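Local structure of Aac(6')-ib (Escherichia coli, 1V0C) at residues G113-D118 and F144-V149. The protein probably transfers the acetyl group of acetyl-CoA to the 6'-amino group of aminoglycosides such as kanamycin, thereby conferring antibiotic resistance. The protein carries 2 engineered substitutions. Sequence-based numbering, arbitrary orientation.
Sequences GVRGID and FNDPEV. With CA (calcium ion), chain D; KNC (kanamycin c), chain C.
R115 lies across V149 and reaches for D146 near the N-terminal end of strand 114-121, in the beta-alpha-beta crossover of the GNAT fold that runs from this strand through helix 131-144 to the parallel strand 151-154. V149 CG2 lies over one face of the guanidinium, 3.7 Å from R115 NE, and also touches R115 CG at 3.6 Å. The chain of R115 bends at chi2 (-74°), folding the guanidinium back over this methyl. Its salt bridge to D146 is long, NH2 to OD2 3.8 Å, with the two planes 63° apart; two waters in the guanidinium plane bridge to OD2, one from NE, the other through a weak bond from NH2. NH1 turns the other way, to the carbonyls of V114 and P112, which fixes the group's rotation. Next to this, G113 CA comes within 3.3 Å of E148 O, while V149 CA-H points at G113 O. D146 opens a type I turn to V149, reinforced by an Asx turn, E148 N to D146 OD1. Farther along the strand, D118 OD1 accepts hydrogen bonds from kanamycin O1 and N2. At the solvent side E148 OE2 binds calcium at 2.1 Å, and a calcium-bound water donates to D146 OD1 at 2.6 Å.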
loop_
_atom_site.group_PDB
_atom_site.type_symbol
_atom_site.label_atom_id
_atom_site.label_comp_id
_atom_site.label_asym_id
_atom_site.label_seq_id
_atom_site.Cartn_x
_atom_site.Cartn_y
_atom_site.Cartn_z
ATOM N N GLY A 113 7.408 -13.632 6.951
ATOM C CA GLY A 113 6.022 -13.246 7.277
ATOM C C GLY A 113 5.690 -11.758 7.159
ATOM O O GLY A 113 4.517 -11.349 7.241
ATOM N N VAL A 114 6.709 -10.921 6.979
ATOM C CA VAL A 114 6.464 -9.462 6.943
ATOM C C VAL A 114 5.944 -9.078 5.555
ATOM O O VAL A 114 6.518 -9.476 4.550
ATOM C CB VAL A 114 7.745 -8.654 7.310
ATOM C CG1 VAL A 114 7.541 -7.105 7.137
ATOM C CG2 VAL A 114 8.173 -8.987 8.737
ATOM N N ARG A 115 4.839 -8.332 5.536
ATOM C CA ARG A 115 4.275 -7.753 4.331
ATOM C C ARG A 115 4.309 -6.239 4.411
ATOM O O ARG A 115 4.007 -5.674 5.448
ATOM C CB ARG A 115 2.821 -8.199 4.122
ATOM C CG ARG A 115 2.626 -9.731 3.999
ATOM C CD ARG A 115 3.098 -10.329 2.639
ATOM N NE ARG A 115 2.986 -11.800 2.691
ATOM C CZ ARG A 115 3.914 -12.597 3.220
ATOM N NH1 ARG A 115 5.042 -12.080 3.711
ATOM N NH2 ARG A 115 3.720 -13.910 3.260
ATOM N N GLY A 116 4.669 -5.589 3.314
ATOM C CA GLY A 116 4.539 -4.141 3.234
ATOM C C GLY A 116 3.360 -3.749 2.360
ATOM O O GLY A 116 2.890 -4.556 1.558
ATOM N N ILE A 117 2.868 -2.526 2.561
ATOM C CA ILE A 117 1.776 -1.948 1.764
ATOM C C ILE A 117 2.085 -0.528 1.262
ATOM O O ILE A 117 2.845 0.250 1.905
ATOM C CB ILE A 117 0.429 -1.949 2.523
ATOM C CG1 ILE A 117 0.522 -1.101 3.803
ATOM C CG2 ILE A 117 -0.008 -3.398 2.851
ATOM C CD1 ILE A 117 -0.840 -0.841 4.459
ATOM N N ASP A 118 1.512 -0.224 0.096
ATOM C CA ASP A 118 1.471 1.110 -0.506
ATOM C C ASP A 118 0.077 1.292 -1.092
ATOM O O ASP A 118 -0.541 0.327 -1.520
ATOM C CB ASP A 118 2.478 1.234 -1.658
ATOM C CG ASP A 118 3.878 0.872 -1.255
ATOM O OD1 ASP A 118 4.522 1.708 -0.598
ATOM O OD2 ASP A 118 4.350 -0.233 -1.626
ATOM N N PHE A 144 -3.600 -10.231 7.190
ATOM C CA PHE A 144 -3.592 -11.077 8.384
ATOM C C PHE A 144 -4.451 -12.371 8.219
ATOM O O PHE A 144 -4.291 -13.321 8.977
ATOM C CB PHE A 144 -3.938 -10.277 9.667
ATOM C CG PHE A 144 -2.787 -9.395 10.175
ATOM C CD1 PHE A 144 -1.481 -9.912 10.306
ATOM C CD2 PHE A 144 -3.017 -8.066 10.523
ATOM C CE1 PHE A 144 -0.437 -9.125 10.762
ATOM C CE2 PHE A 144 -1.973 -7.257 11.000
ATOM C CZ PHE A 144 -0.673 -7.793 11.119
ATOM N N ASN A 145 -5.297 -12.411 7.189
ATOM C CA ASN A 145 -6.015 -13.622 6.800
ATOM C C ASN A 145 -5.152 -14.649 6.068
ATOM O O ASN A 145 -5.578 -15.784 5.836
ATOM C CB ASN A 145 -7.285 -13.262 6.009
ATOM C CG ASN A 145 -8.411 -12.861 6.909
ATOM O OD1 ASN A 145 -8.420 -13.236 8.076
ATOM N ND2 ASN A 145 -9.372 -12.090 6.394
ATOM N N ASP A 146 -3.932 -14.255 5.714
ATOM C CA ASP A 146 -2.881 -15.200 5.362
ATOM C C ASP A 146 -2.197 -15.572 6.691
ATOM O O ASP A 146 -1.466 -14.746 7.270
ATOM C CB ASP A 146 -1.885 -14.567 4.364
ATOM C CG ASP A 146 -0.695 -15.488 4.032
ATOM O OD1 ASP A 146 -0.604 -16.567 4.632
ATOM O OD2 ASP A 146 0.164 -15.151 3.177
ATOM N N PRO A 147 -2.424 -16.814 7.191
ATOM C CA PRO A 147 -1.915 -17.154 8.540
ATOM C C PRO A 147 -0.377 -17.088 8.645
ATOM O O PRO A 147 0.164 -17.139 9.749
ATOM C CB PRO A 147 -2.426 -18.606 8.758
ATOM C CG PRO A 147 -2.685 -19.129 7.381
ATOM C CD PRO A 147 -3.143 -17.951 6.577
ATOM N N GLU A 148 0.305 -16.957 7.508
ATOM C CA GLU A 148 1.770 -16.870 7.483
ATOM C C GLU A 148 2.347 -15.471 7.781
ATOM O O GLU A 148 3.537 -15.330 8.075
ATOM C CB GLU A 148 2.282 -17.347 6.143
ATOM C CG GLU A 148 2.057 -18.849 5.891
ATOM C CD GLU A 148 2.456 -19.235 4.469
ATOM O OE1 GLU A 148 3.554 -18.882 4.035
ATOM O OE2 GLU A 148 1.640 -19.838 3.761
ATOM N N VAL A 149 1.476 -14.472 7.680
ATOM C CA VAL A 149 1.821 -13.069 7.832
ATOM C C VAL A 149 1.967 -12.723 9.314
ATOM O O VAL A 149 1.115 -13.070 10.126
ATOM C CB VAL A 149 0.770 -12.179 7.147
ATOM C CG1 VAL A 149 0.989 -10.705 7.505
ATOM C CG2 VAL A 149 0.810 -12.428 5.607
HETATM CA CA CA D . -0.273 -20.458 3.020
HETATM C C2 KNC C . 5.905 3.548 -5.475
HETATM C C3 KNC C . 6.477 4.931 -5.045
HETATM C C4 KNC C . 5.559 5.579 -4.004
HETATM C C5 KNC C . 5.371 4.582 -2.868
HETATM C C6 KNC C . 4.243 5.109 -2.127
HETATM C C7 KNC C . 8.873 -1.001 -1.824
HETATM C C8 KNC C . 8.121 -1.259 -3.141
HETATM C C9 KNC C . 7.756 0.063 -3.852
HETATM C C10 KNC C . 7.048 1.080 -2.914
HETATM C C11 KNC C . 7.793 1.291 -1.539
HETATM C C12 KNC C . 8.061 -0.082 -0.871
HETATM C C13 KNC C . 8.548 -2.966 -4.843
HETATM C C14 KNC C . 9.543 -4.141 -4.980
HETATM C C15 KNC C . 10.828 -3.690 -5.697
HETATM C C16 KNC C . 10.514 -3.042 -7.059
HETATM C C17 KNC C . 9.490 -1.895 -6.903
HETATM C C18 KNC C . 9.206 -1.211 -8.286
HETATM N N2 KNC C . 7.059 2.250 -0.651
HETATM N N3 KNC C . 9.314 -2.300 -1.215
HETATM N N4 KNC C . 11.753 -4.809 -5.901
HETATM C C1 KNC C . 5.679 2.608 -4.252
HETATM O O5 KNC C . 4.894 3.266 -3.277
HETATM O O7 KNC C . 6.726 5.830 -6.151
HETATM O O8 KNC C . 6.132 6.781 -3.458
HETATM O O9 KNC C . 6.943 2.288 -3.640
HETATM O O1 KNC C . 4.189 4.355 -0.918
HETATM O O10 KNC C . 6.925 -0.197 -5.004
HETATM O O11 KNC C . 9.079 -1.954 -3.923
HETATM O O12 KNC C . 8.272 -2.383 -6.176
HETATM O O13 KNC C . 9.854 -4.669 -3.694
HETATM O O14 KNC C . 11.742 -2.542 -7.606
HETATM O O15 KNC C . 7.791 -1.181 -8.568
HETATM N N6 KNC C . 6.836 2.878 -6.373
HETATM O O HOH W 1 0.468 -12.693 1.868
HETATM O O HOH W 2 2.433 -16.294 2.747
HETATM O O HOH W 3 -0.346 -18.096 2.502
HETATM O O HOH W 4 1.070 -22.880 2.615
#